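PDB 4QRK: hypothetical protein from Clostridium sporogenes ATCC 15579, which is of unknown function but has been proposed to act in cell adhesion, and folds as a right-handed beta-helix. Local coordinates for residues 57-62 with 91-96; 61-66 with 70-75; 168-173 with 215-220; 183-186 with 192-195. All coordinates share one frame; numbering follows the deposited sequence.

Contact 1: 57-62 with 91-96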
loop_
_atom_site.group_PDB
_atom_site.type_symbol
_atom_site.label_atom_id
_atom_site.label_comp_id
_atom_site.label_asym_id
_atom_site.label_seq_id
_atom_site.Cartn_x
_atom_site.Cartn_y
_atom_site.Cartn_z
ATOM N N TRP A 57 -0.004 -20.379 -7.423
ATOM C CA TRP A 57 0.086 -19.015 -6.882
ATOM C C TRP A 57 1.457 -18.365 -7.154
ATOM O O TRP A 57 1.675 -17.204 -6.772
ATOM C CB TRP A 57 -0.175 -19.031 -5.384
ATOM C CG TRP A 57 -1.582 -19.363 -5.009
ATOM C CD1 TRP A 57 -2.671 -19.451 -5.834
ATOM C CD2 TRP A 57 -2.064 -19.643 -3.679
ATOM N NE1 TRP A 57 -3.804 -19.753 -5.087
ATOM C CE2 TRP A 57 -3.451 -19.874 -3.772
ATOM C CE3 TRP A 57 -1.455 -19.719 -2.426
ATOM C CZ2 TRP A 57 -4.229 -20.160 -2.658
ATOM C CZ3 TRP A 57 -2.237 -19.995 -1.317
ATOM C CH2 TRP A 57 -3.598 -20.220 -1.442
ATOM N N LYS A 58 2.338 -19.116 -7.824
ATOM C CA LYS A 58 3.696 -18.683 -8.154
ATOM C C LYS A 58 3.655 -17.272 -8.668
ATOM O O LYS A 58 2.985 -17.002 -9.663
ATOM C CB LYS A 58 4.299 -19.580 -9.236
ATOM C CG LYS A 58 5.762 -19.256 -9.527
ATOM C CD LYS A 58 6.405 -20.139 -10.652
ATOM C CE LYS A 58 7.662 -19.456 -11.197
ATOM N NZ LYS A 58 8.792 -19.440 -10.239
ATOM N N PRO A 59 4.349 -16.348 -7.990
ATOM C CA PRO A 59 4.241 -14.963 -8.448
ATOM C C PRO A 59 4.914 -14.768 -9.805
ATOM O O PRO A 59 5.929 -15.427 -10.131
ATOM C CB PRO A 59 4.999 -14.152 -7.376
ATOM C CG PRO A 59 5.435 -15.083 -6.358
ATOM C CD PRO A 59 5.272 -16.496 -6.854
ATOM N N GLU A 60 4.324 -13.887 -10.598
ATOM C CA GLU A 60 4.856 -13.512 -11.931
ATOM C C GLU A 60 5.410 -12.065 -11.861
ATOM O O GLU A 60 4.688 -11.106 -11.510
ATOM C CB GLU A 60 3.727 -13.600 -13.000
ATOM C CG GLU A 60 2.938 -14.964 -13.095
ATOM C CD GLU A 60 1.452 -14.833 -13.571
ATOM O OE1 GLU A 60 0.612 -14.252 -12.846
ATOM O OE2 GLU A 60 1.099 -15.339 -14.655
ATOM N N ILE A 61 6.672 -11.884 -12.179
ATOM C CA ILE A 61 7.264 -10.559 -12.148
ATOM C C ILE A 61 7.575 -10.075 -13.557
ATOM O O ILE A 61 8.077 -10.815 -14.372
ATOM C CB ILE A 61 8.569 -10.514 -11.378
ATOM C CG1 ILE A 61 8.338 -10.899 -9.918
ATOM C CG2 ILE A 61 9.184 -9.107 -11.456
ATOM C CD1 ILE A 61 9.166 -10.068 -8.916
ATOM N N LYS A 62 7.261 -8.818 -13.815
ATOM C CA LYS A 62 7.591 -8.176 -15.063
ATOM C C LYS A 62 8.257 -6.862 -14.737
ATOM O O LYS A 62 7.739 -6.101 -13.931
ATOM C CB LYS A 62 6.321 -7.935 -15.877
ATOM C CG LYS A 62 6.573 -7.156 -17.166
ATOM C CD LYS A 62 5.321 -7.053 -18.021
ATOM C CE LYS A 62 5.414 -5.903 -18.994
ATOM N NZ LYS A 62 4.184 -5.786 -19.834
ATOM N N ASN A 91 0.286 -17.961 1.493
ATOM C CA ASN A 91 0.709 -17.068 0.423
ATOM C C ASN A 91 1.144 -15.754 1.021
ATOM O O ASN A 91 0.326 -14.935 1.478
ATOM C CB ASN A 91 -0.415 -16.811 -0.582
ATOM C CG ASN A 91 0.109 -16.176 -1.853
ATOM O OD1 ASN A 91 0.960 -16.754 -2.527
ATOM N ND2 ASN A 91 -0.393 -15.001 -2.193
ATOM N N GLU A 92 2.442 -15.529 1.002
ATOM C CA GLU A 92 3.024 -14.368 1.659
ATOM C C GLU A 92 4.080 -13.708 0.764
ATOM O O GLU A 92 4.961 -14.378 0.218
ATOM C CB GLU A 92 3.614 -14.779 3.020
ATOM C CG GLU A 92 4.126 -13.628 3.900
ATOM C CD GLU A 92 4.811 -14.137 5.191
ATOM O OE1 GLU A 92 4.092 -14.410 6.171
ATOM O OE2 GLU A 92 6.056 -14.297 5.218
ATOM N N TRP A 93 3.966 -12.381 0.634
ATOM C CA TRP A 93 4.921 -11.581 -0.089
ATOM C C TRP A 93 5.512 -10.559 0.878
ATOM O O TRP A 93 4.807 -9.744 1.504
ATOM C CB TRP A 93 4.276 -10.827 -1.263
ATOM C CG TRP A 93 3.713 -11.654 -2.388
ATOM C CD1 TRP A 93 3.602 -13.025 -2.470
ATOM C CD2 TRP A 93 3.125 -11.126 -3.577
ATOM N NE1 TRP A 93 2.997 -13.374 -3.664
ATOM C CE2 TRP A 93 2.668 -12.222 -4.344
ATOM C CE3 TRP A 93 2.943 -9.827 -4.062
ATOM C CZ2 TRP A 93 2.057 -12.056 -5.588
ATOM C CZ3 TRP A 93 2.316 -9.665 -5.285
ATOM C CH2 TRP A 93 1.879 -10.774 -6.034
ATOM N N ASN A 94 6.818 -10.596 0.995
ATOM C CA ASN A 94 7.517 -9.654 1.866
ATOM C C ASN A 94 8.477 -8.864 1.035
ATOM O O ASN A 94 9.431 -9.416 0.519
ATOM C CB ASN A 94 8.268 -10.431 2.935
ATOM C CG ASN A 94 7.361 -11.313 3.737
ATOM O OD1 ASN A 94 6.566 -10.822 4.505
ATOM N ND2 ASN A 94 7.437 -12.616 3.522
ATOM N N ILE A 95 8.182 -7.583 0.852
ATOM C CA ILE A 95 8.867 -6.753 -0.124
ATOM C C ILE A 95 9.645 -5.610 0.531
ATOM O O ILE A 95 9.091 -4.904 1.382
ATOM C CB ILE A 95 7.829 -6.179 -1.121
ATOM C CG1 ILE A 95 7.232 -7.348 -1.943
ATOM C CG2 ILE A 95 8.459 -5.119 -2.033
ATOM C CD1 ILE A 95 6.094 -6.930 -2.827
ATOM N N ASN A 96 10.922 -5.456 0.164
ATOM C CA ASN A 96 11.718 -4.311 0.614
ATOM C C ASN A 96 11.938 -3.386 -0.580
ATOM O O ASN A 96 12.351 -3.846 -1.667
ATOM C CB ASN A 96 13.125 -4.662 1.184
ATOM C CG ASN A 96 13.127 -5.636 2.348
ATOM O OD1 ASN A 96 14.054 -6.466 2.441
ATOM N ND2 ASN A 96 12.164 -5.543 3.247
HETATM O O HOH W 1 2.035 -15.737 -4.739
#
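W57 faces N91 and P59 faces W93 across the interior of a right-handed beta-helix, with CA atoms 7.6 Å apart in the first pair and 9.0 Å in the second. These separations are too wide for strand pairing, and no direct hydrogen bond joins the two segments. Strand 91-98 belongs to one sheet, whereas residues 57-59 are the turn and loop leading into strand 60-66, which edges the other. Side chains and one water therefore bridge the gap. The indole of W57 brings the benzo part of its ring to N91, where CE3 lies 3.6 Å from CB. Ring and amide planes are inclined by 67°, and the approach is oblique. With CG of N91 anti to the backbone N (chi1 -166°), the amide is carried inward toward the other segment; its ND2 is bound to the carbonyl of V33, and its OD1 remains for the water. P59, two residues on, suits its place because its compact apolar ring has no N-H to satisfy in a buried position. It slides past the indole of W93 in the opposite direction, placing CB 4.0 Å from CZ2. Tryptophan fits here because its broad ring spans the space between the sheets, where F31 and F50 also meet it edge-to-face. Its one polar atom is satisfied as well. The bridging water gives its two hydrogens to W57 O and N91 OD1, and accepts the N-H of W93 in the plane of the indole, with NE1 2.8 Å from the water oxygen.

Contact 2: 61-66 with 70-75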
loop_
_atom_site.group_PDB
_atom_site.type_symbol
_atom_site.label_atom_id
_atom_site.label_comp_id
_atom_site.label_asym_id
_atom_site.label_seq_id
_atom_site.Cartn_x
_atom_site.Cartn_y
_atom_site.Cartn_z
ATOM N N ILE A 61 6.672 -11.884 -12.179
ATOM C CA ILE A 61 7.264 -10.559 -12.148
ATOM C C ILE A 61 7.575 -10.075 -13.557
ATOM O O ILE A 61 8.077 -10.815 -14.372
ATOM C CB ILE A 61 8.569 -10.514 -11.378
ATOM C CG1 ILE A 61 8.338 -10.899 -9.918
ATOM C CG2 ILE A 61 9.184 -9.107 -11.456
ATOM C CD1 ILE A 61 9.166 -10.068 -8.916
ATOM N N LYS A 62 7.261 -8.818 -13.815
ATOM C CA LYS A 62 7.591 -8.176 -15.063
ATOM C C LYS A 62 8.257 -6.862 -14.737
ATOM O O LYS A 62 7.739 -6.101 -13.931
ATOM C CB LYS A 62 6.321 -7.935 -15.877
ATOM C CG LYS A 62 6.573 -7.156 -17.166
ATOM C CD LYS A 62 5.321 -7.053 -18.021
ATOM C CE LYS A 62 5.414 -5.903 -18.994
ATOM N NZ LYS A 62 4.184 -5.786 -19.834
ATOM N N TYR A 63 9.415 -6.584 -15.337
ATOM C CA TYR A 63 10.044 -5.281 -15.121
ATOM C C TYR A 63 10.560 -4.699 -16.428
ATOM O O TYR A 63 11.329 -5.354 -17.108
ATOM C CB TYR A 63 11.204 -5.402 -14.144
ATOM C CG TYR A 63 11.909 -4.091 -13.878
ATOM C CD1 TYR A 63 11.261 -3.086 -13.207
ATOM C CD2 TYR A 63 13.219 -3.880 -14.266
ATOM C CE1 TYR A 63 11.841 -1.912 -12.945
ATOM C CE2 TYR A 63 13.841 -2.646 -14.015
ATOM C CZ TYR A 63 13.137 -1.677 -13.344
ATOM O OH TYR A 63 13.656 -0.436 -13.041
ATOM N N GLU A 64 10.132 -3.482 -16.771
ATOM C CA GLU A 64 10.722 -2.792 -17.916
ATOM C C GLU A 64 10.941 -1.354 -17.565
ATOM O O GLU A 64 10.234 -0.785 -16.755
ATOM C CB GLU A 64 9.873 -2.921 -19.185
ATOM C CG GLU A 64 8.436 -2.538 -19.022
ATOM C CD GLU A 64 7.584 -2.860 -20.252
ATOM O OE1 GLU A 64 8.053 -2.620 -21.372
ATOM O OE2 GLU A 64 6.437 -3.331 -20.098
ATOM N N VAL A 65 11.959 -0.773 -18.160
ATOM C CA VAL A 65 12.213 0.645 -17.981
ATOM C C VAL A 65 11.778 1.337 -19.249
ATOM O O VAL A 65 12.357 1.106 -20.302
ATOM C CB VAL A 65 13.665 0.888 -17.760
ATOM C CG1 VAL A 65 13.920 2.377 -17.551
ATOM C CG2 VAL A 65 14.154 0.042 -16.581
ATOM N N LYS A 66 10.723 2.135 -19.137
ATOM C CA LYS A 66 10.215 2.946 -20.225
ATOM C C LYS A 66 10.510 4.397 -19.916
ATOM O O LYS A 66 9.844 4.974 -19.045
ATOM C CB LYS A 66 8.702 2.843 -20.325
ATOM C CG LYS A 66 8.127 1.492 -20.402
ATOM C CD LYS A 66 6.650 1.658 -20.697
ATOM C CE LYS A 66 5.905 0.342 -20.641
ATOM N NZ LYS A 66 4.433 0.540 -20.828
ATOM N N GLY A 70 10.854 2.894 -14.152
ATOM C CA GLY A 70 10.874 1.464 -13.942
ATOM C C GLY A 70 9.501 0.889 -13.597
ATOM O O GLY A 70 9.031 0.999 -12.458
ATOM N N GLU A 71 8.870 0.258 -14.585
ATOM C CA GLU A 71 7.565 -0.357 -14.408
ATOM C C GLU A 71 7.711 -1.785 -13.926
ATOM O O GLU A 71 8.123 -2.655 -14.670
ATOM C CB GLU A 71 6.745 -0.229 -15.690
ATOM C CG GLU A 71 6.474 1.249 -15.964
ATOM C CD GLU A 71 5.428 1.526 -17.014
ATOM O OE1 GLU A 71 4.920 0.567 -17.644
ATOM O OE2 GLU A 71 5.131 2.727 -17.217
ATOM N N LEU A 72 7.406 -1.975 -12.637
ATOM C CA LEU A 72 7.575 -3.249 -11.952
ATOM C C LEU A 72 6.211 -3.781 -11.582
ATOM O O LEU A 72 5.486 -3.180 -10.782
ATOM C CB LEU A 72 8.441 -3.090 -10.706
ATOM C CG LEU A 72 8.732 -4.300 -9.789
ATOM C CD1 LEU A 72 9.156 -5.552 -10.510
ATOM C CD2 LEU A 72 9.790 -3.899 -8.831
ATOM N N GLU A 73 5.889 -4.938 -12.131
ATOM C CA GLU A 73 4.621 -5.541 -11.857
ATOM C C GLU A 73 4.802 -6.910 -11.225
ATOM O O GLU A 73 5.555 -7.744 -11.704
ATOM C CB GLU A 73 3.821 -5.673 -13.143
ATOM C CG GLU A 73 2.464 -6.284 -12.909
ATOM C CD GLU A 73 1.628 -6.267 -14.159
ATOM O OE1 GLU A 73 1.941 -7.030 -15.111
ATOM O OE2 GLU A 73 0.677 -5.462 -14.185
ATOM N N ILE A 74 4.066 -7.157 -10.163
ATOM C CA ILE A 74 4.128 -8.459 -9.512
ATOM C C ILE A 74 2.700 -8.935 -9.369
ATOM O O ILE A 74 1.863 -8.246 -8.773
ATOM C CB ILE A 74 4.781 -8.376 -8.149
ATOM C CG1 ILE A 74 6.016 -7.472 -8.205
ATOM C CG2 ILE A 74 5.086 -9.809 -7.644
ATOM C CD1 ILE A 74 6.846 -7.472 -6.952
ATOM N N SER A 75 2.419 -10.115 -9.911
ATOM C CA SER A 75 1.066 -10.652 -9.914
ATOM C C SER A 75 0.983 -12.098 -9.460
ATOM O O SER A 75 1.811 -12.912 -9.857
ATOM C CB SER A 75 0.478 -10.503 -11.315
ATOM O OG SER A 75 0.440 -9.134 -11.645
#
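The phenol of Y63 is the flat group that crosses to the neighbouring strand, meeting L72 at the ring edge, where CD1 of Y63 is 3.8 Å from CB of L72. E71 O and the CA of G70 approach the same ring obliquely. The torsion chi1 of 180° sets the ring beside the carbonyl carbon of Y63, from where it leans over the backbone of the partner strand. Because G70 has no side chain, the hydroxyl can come down to 3.5 Å between Y63 OH and G70 CA; this OH is hydrogen-bonded to the carbonyl of P19. On the same face, I61 and I74 lie side by side and point the same way, their CD1 atoms 4.0 Å apart, while I61 CG2 reaches L72 CD1 at 3.7 Å. Branched aliphatic residues suit this face, which turns toward the interior and is met there by V17, M46 and F50. The face of K62, E64, E71 and E73 carries charge. The end of K66 swings over to it, crosses E71 at about a right angle and forms a salt bridge, NZ to OE1 at 3.2 Å. K62 makes a weak, long ion pair with E64 of its own strand. Between the faces, K62 with E73 and E64 with E71 are the hydrogen-bonded pairs; E73 N to K62 O, at 2.8 Å, is nearly straight (175°). Two consecutive strands, joined by a short turn and antiparallel at 166°, form a beta hairpin, whose strand 60-66 is the edge of one sheet of the beta-helix.

Contact 3: 168-173 with 215-220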
loop_
_atom_site.group_PDB
_atom_site.type_symbol
_atom_site.label_atom_id
_atom_site.label_comp_id
_atom_site.label_asym_id
_atom_site.label_seq_id
_atom_site.Cartn_x
_atom_site.Cartn_y
_atom_site.Cartn_z
ATOM N N VAL A 168 -1.744 17.368 6.222
ATOM C CA VAL A 168 -2.549 16.239 5.811
ATOM C C VAL A 168 -4.039 16.611 5.775
ATOM O O VAL A 168 -4.577 17.265 6.692
ATOM C CB VAL A 168 -2.329 15.053 6.806
ATOM C CG1 VAL A 168 -3.166 13.890 6.446
ATOM C CG2 VAL A 168 -0.890 14.639 6.817
ATOM N N LYS A 169 -4.690 16.224 4.687
ATOM C CA LYS A 169 -6.138 16.306 4.585
ATOM C C LYS A 169 -6.660 14.975 4.135
ATOM O O LYS A 169 -6.172 14.431 3.145
ATOM C CB LYS A 169 -6.534 17.406 3.594
ATOM C CG LYS A 169 -8.021 17.620 3.408
ATOM C CD LYS A 169 -8.206 18.867 2.554
ATOM C CE LYS A 169 -9.636 19.263 2.298
ATOM N NZ LYS A 169 -9.677 20.668 1.739
ATOM N N ILE A 170 -7.658 14.463 4.859
ATOM C CA ILE A 170 -8.224 13.130 4.612
ATOM C C ILE A 170 -9.713 13.255 4.380
ATOM O O ILE A 170 -10.442 13.805 5.218
ATOM C CB ILE A 170 -8.081 12.184 5.814
ATOM C CG1 ILE A 170 -6.625 12.084 6.258
ATOM C CG2 ILE A 170 -8.618 10.749 5.470
ATOM C CD1 ILE A 170 -6.377 12.758 7.544
ATOM N N LYS A 171 -10.170 12.777 3.240
ATOM C CA LYS A 171 -11.603 12.570 3.038
ATOM C C LYS A 171 -11.888 11.114 3.345
ATOM O O LYS A 171 -11.377 10.226 2.677
ATOM C CB LYS A 171 -12.019 12.967 1.616
ATOM C CG LYS A 171 -13.511 12.765 1.323
ATOM C CD LYS A 171 -13.879 13.299 -0.064
ATOM C CE LYS A 171 -15.395 13.392 -0.260
ATOM N NZ LYS A 171 -15.785 14.301 -1.391
ATOM N N ALA A 172 -12.677 10.866 4.388
ATOM C CA ALA A 172 -12.928 9.488 4.823
ATOM C C ALA A 172 -14.414 9.205 4.776
ATOM O O ALA A 172 -15.206 9.838 5.496
ATOM C CB ALA A 172 -12.394 9.232 6.206
ATOM N N GLU A 173 -14.754 8.251 3.904
ATOM C CA GLU A 173 -16.125 7.833 3.656
ATOM C C GLU A 173 -16.342 6.350 3.936
ATOM O O GLU A 173 -15.587 5.483 3.471
ATOM C CB GLU A 173 -16.472 8.137 2.209
ATOM C CG GLU A 173 -16.724 9.617 1.997
ATOM C CD GLU A 173 -16.643 10.032 0.556
ATOM O OE1 GLU A 173 -15.860 9.416 -0.212
ATOM O OE2 GLU A 173 -17.360 10.991 0.201
ATOM N N ILE A 215 -12.464 2.944 9.614
ATOM C CA ILE A 215 -11.336 3.684 9.153
ATOM C C ILE A 215 -10.700 4.361 10.349
ATOM O O ILE A 215 -11.337 5.183 11.032
ATOM C CB ILE A 215 -11.777 4.753 8.157
ATOM C CG1 ILE A 215 -12.352 4.093 6.923
ATOM C CG2 ILE A 215 -10.601 5.662 7.787
ATOM C CD1 ILE A 215 -13.071 5.079 5.993
ATOM N N ASN A 216 -9.443 4.017 10.599
ATOM C CA ASN A 216 -8.708 4.557 11.733
ATOM C C ASN A 216 -7.606 5.434 11.242
ATOM O O ASN A 216 -6.726 4.963 10.546
ATOM C CB ASN A 216 -8.099 3.422 12.525
ATOM C CG ASN A 216 -9.145 2.436 13.012
ATOM O OD1 ASN A 216 -10.073 2.804 13.701
ATOM N ND2 ASN A 216 -9.014 1.202 12.610
ATOM N N ILE A 217 -7.668 6.718 11.555
ATOM C CA ILE A 217 -6.581 7.603 11.164
ATOM C C ILE A 217 -5.894 8.190 12.377
ATOM O O ILE A 217 -6.547 8.637 13.322
ATOM C CB ILE A 217 -7.045 8.735 10.180
ATOM C CG1 ILE A 217 -8.298 9.417 10.639
ATOM C CG2 ILE A 217 -7.352 8.152 8.810
ATOM C CD1 ILE A 217 -8.570 10.672 9.847
ATOM N N LYS A 218 -4.569 8.197 12.317
ATOM C CA LYS A 218 -3.721 8.469 13.477
ATOM C C LYS A 218 -2.523 9.315 13.049
ATOM O O LYS A 218 -2.025 9.162 11.946
ATOM C CB LYS A 218 -3.215 7.146 14.069
ATOM C CG LYS A 218 -4.279 6.291 14.742
ATOM C CD LYS A 218 -3.867 4.814 14.785
ATOM C CE LYS A 218 -4.622 3.989 15.842
ATOM N NZ LYS A 218 -6.063 4.358 15.981
ATOM N N GLN A 219 -2.048 10.187 13.932
ATOM C CA GLN A 219 -0.834 10.954 13.672
ATOM C C GLN A 219 0.296 10.291 14.415
ATOM O O GLN A 219 0.131 9.827 15.529
ATOM C CB GLN A 219 -0.974 12.409 14.129
ATOM C CG GLN A 219 -2.083 13.143 13.416
ATOM C CD GLN A 219 -2.037 14.639 13.613
ATOM O OE1 GLN A 219 -2.929 15.222 14.233
ATOM N NE2 GLN A 219 -1.025 15.281 13.043
ATOM N N LYS A 220 1.452 10.287 13.794
ATOM C CA LYS A 220 2.614 9.623 14.328
ATOM C C LYS A 220 3.851 10.506 14.093
ATOM O O LYS A 220 3.962 11.292 13.141
ATOM C CB LYS A 220 2.724 8.293 13.589
ATOM C CG LYS A 220 3.922 7.474 13.864
ATOM C CD LYS A 220 3.572 6.064 13.478
ATOM C CE LYS A 220 4.737 5.083 13.507
ATOM N NZ LYS A 220 4.117 3.704 13.397
ATOM O OXT LYS A 220 4.803 10.476 14.856
#
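I215, the first residue of its segment, points its side chain at the end of strand 167-174 and uses CD1 for the contact. That methyl sits 3.6 Å from the backbone oxygen of E173 and 4.2 Å from CB of A172. The small methyl of A172 suits a place where the CA atoms of the pair are only 7.4 Å apart, and the longer isoleucine supplies the reach. N216 follows on the other side of its strand, where its amide is held by N180, E157 and T159 rather than by anything in 168-173. I217 turns inward again and meets I170 tip to tip, CD1 to CD1 at 3.8 Å. Its CG1 stands between the backbone N and the carbonyl carbon (chi1 47°), the crowded position, and from there the chain extends to its terminal methyl. An isoleucine on each strand spans the wider separation here, 8.7 Å between CA atoms. K218 lies on the same side of the strand as N216 and is exposed, a place that suits a charged chain, and K220 at the chain's end pairs with D138 beyond this contact. The strand axes stay 8.9 Å apart at closest approach and run at 159° to each other. Facing strands of two separate sheets, packed through inward aliphatic side chains on alternate residues without a hydrogen bond between them, are characteristic of the interior of a beta-helix.

Contact 4: 183-186 with 192-195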
loop_
_atom_site.group_PDB
_atom_site.type_symbol
_atom_site.label_atom_id
_atom_site.label_comp_id
_atom_site.label_asym_id
_atom_site.label_seq_id
_atom_site.Cartn_x
_atom_site.Cartn_y
_atom_site.Cartn_z
ATOM N N GLY A 183 -7.800 13.551 17.449
ATOM C CA GLY A 183 -6.651 14.427 17.359
ATOM C C GLY A 183 -6.582 15.141 16.030
ATOM O O GLY A 183 -5.711 15.968 15.843
ATOM N N PHE A 184 -7.484 14.814 15.101
ATOM C CA PHE A 184 -7.603 15.580 13.866
ATOM C C PHE A 184 -8.721 16.621 13.915
ATOM O O PHE A 184 -9.759 16.446 14.540
ATOM C CB PHE A 184 -7.881 14.682 12.677
ATOM C CG PHE A 184 -6.739 13.816 12.296
ATOM C CD1 PHE A 184 -6.573 12.577 12.897
ATOM C CD2 PHE A 184 -5.858 14.200 11.311
ATOM C CE1 PHE A 184 -5.529 11.744 12.535
ATOM C CE2 PHE A 184 -4.799 13.369 10.946
ATOM C CZ PHE A 184 -4.653 12.133 11.569
ATOM N N ILE A 185 -8.508 17.692 13.188
ATOM C CA ILE A 185 -9.530 18.720 13.037
ATOM C C ILE A 185 -10.630 18.176 12.160
ATOM O O ILE A 185 -10.357 17.565 11.142
ATOM C CB ILE A 185 -8.905 19.989 12.397
ATOM C CG1 ILE A 185 -7.862 20.583 13.345
ATOM C CG2 ILE A 185 -9.959 21.029 12.065
ATOM C CD1 ILE A 185 -6.813 21.398 12.646
ATOM N N VAL A 186 -11.882 18.381 12.559
ATOM C CA VAL A 186 -13.021 17.887 11.791
ATOM C C VAL A 186 -13.552 19.023 10.954
ATOM O O VAL A 186 -13.839 20.077 11.455
ATOM C CB VAL A 186 -14.102 17.344 12.723
ATOM C CG1 VAL A 186 -15.274 16.825 11.947
ATOM C CG2 VAL A 186 -13.508 16.226 13.574
ATOM N N TYR A 192 -11.053 15.449 7.397
ATOM C CA TYR A 192 -10.196 15.514 8.576
ATOM C C TYR A 192 -8.842 16.083 8.205
ATOM O O TYR A 192 -8.291 15.728 7.160
ATOM C CB TYR A 192 -9.991 14.119 9.148
ATOM C CG TYR A 192 -11.281 13.469 9.500
ATOM C CD1 TYR A 192 -12.035 12.846 8.529
ATOM C CD2 TYR A 192 -11.756 13.503 10.794
ATOM C CE1 TYR A 192 -13.236 12.249 8.828
ATOM C CE2 TYR A 192 -12.955 12.929 11.117
ATOM C CZ TYR A 192 -13.709 12.307 10.123
ATOM O OH TYR A 192 -14.912 11.711 10.422
ATOM N N LYS A 193 -8.293 16.938 9.059
ATOM C CA LYS A 193 -6.993 17.540 8.777
ATOM C C LYS A 193 -6.170 17.630 10.034
ATOM O O LYS A 193 -6.715 17.623 11.129
ATOM C CB LYS A 193 -7.166 18.975 8.266
ATOM C CG LYS A 193 -8.025 19.128 7.048
ATOM C CD LYS A 193 -8.404 20.594 6.825
ATOM C CE LYS A 193 -9.433 21.063 7.852
ATOM N NZ LYS A 193 -10.100 22.361 7.494
ATOM N N ASN A 194 -4.861 17.779 9.870
ATOM C CA ASN A 194 -4.012 18.165 10.976
ATOM C C ASN A 194 -3.715 19.653 10.942
ATOM O O ASN A 194 -4.121 20.391 10.014
ATOM C CB ASN A 194 -2.727 17.339 11.021
ATOM C CG ASN A 194 -1.816 17.566 9.819
ATOM O OD1 ASN A 194 -2.035 18.457 8.982
ATOM N ND2 ASN A 194 -0.755 16.773 9.753
ATOM N N SER A 195 -3.021 20.102 11.972
ATOM C CA SER A 195 -2.794 21.534 12.147
ATOM C C SER A 195 -1.852 22.067 11.061
ATOM O O SER A 195 -1.941 23.234 10.703
ATOM C CB SER A 195 -2.258 21.835 13.557
ATOM O OG SER A 195 -1.086 21.086 13.828
#
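I185 and K193 form the hydrogen-bonded pair of a small antiparallel beta hairpin, strands 185-187 and 191-193, at the edge of one sheet of the beta-helix. The tight part lies around this pair: I185 N gives its hydrogen to K193 O at 2.7 Å, and K193 N returns one to I185 O at 3.0 Å. Close by, F184 is buried. Its CB packs 3.5 Å from K193 O and 4.2 Å from CB of Y192, and its ring presents an edge, not a face, to the K193 carbonyl. Having CG beside the backbone N (chi1 -69°), the phenyl is directed inward, where I170 and I217 lie against it; a large apolar ring suits this position. N194 is buried too, yet polar, and its amide is satisfied outside the hairpin by V168 N and I166 O. The solvent side is looser. V186 is exposed and lies beside Y192, its non-hydrogen-bonded partner, pointing the same way, with side-chain contact limited to V186 CG2 and Y192 CE2 at 4.1 Å. Y192 itself turns its side chain against A172 and I217 and is only partly exposed, so its aromatic part still serves the packing. On the opposite face I185 is exposed, and the long K193 side chain passes close to it, its amine forming a salt bridge with E187 at the end of strand 185-187. A lysine can do both here, because its apolar stem can touch I185 before the amine reaches E187: K193 CE is 4.2 Å from I185 CG2.

Overall arrangement
From the N terminus, residues 57-62 open contact 1, whose loop closes only at strand 91-98. Contact 2 begins on the same strand, sharing I61 and K62, and its short hairpin closes inside that loop. The two touch where W93 packs on I74, so the N-terminal end of the beta-helix has its hairpin edge tied to the facing sheet. Contact 3 opens much later, at strand 167-174, and closes at the C-terminal strand; the hairpin of contact 4 is nested within it and hydrogen-bonds through strand 191-193 to strand 167-174. The two pairs lie on opposite sides of the chain's centre, with contacts 1 and 3 about 29 Å apart between centres.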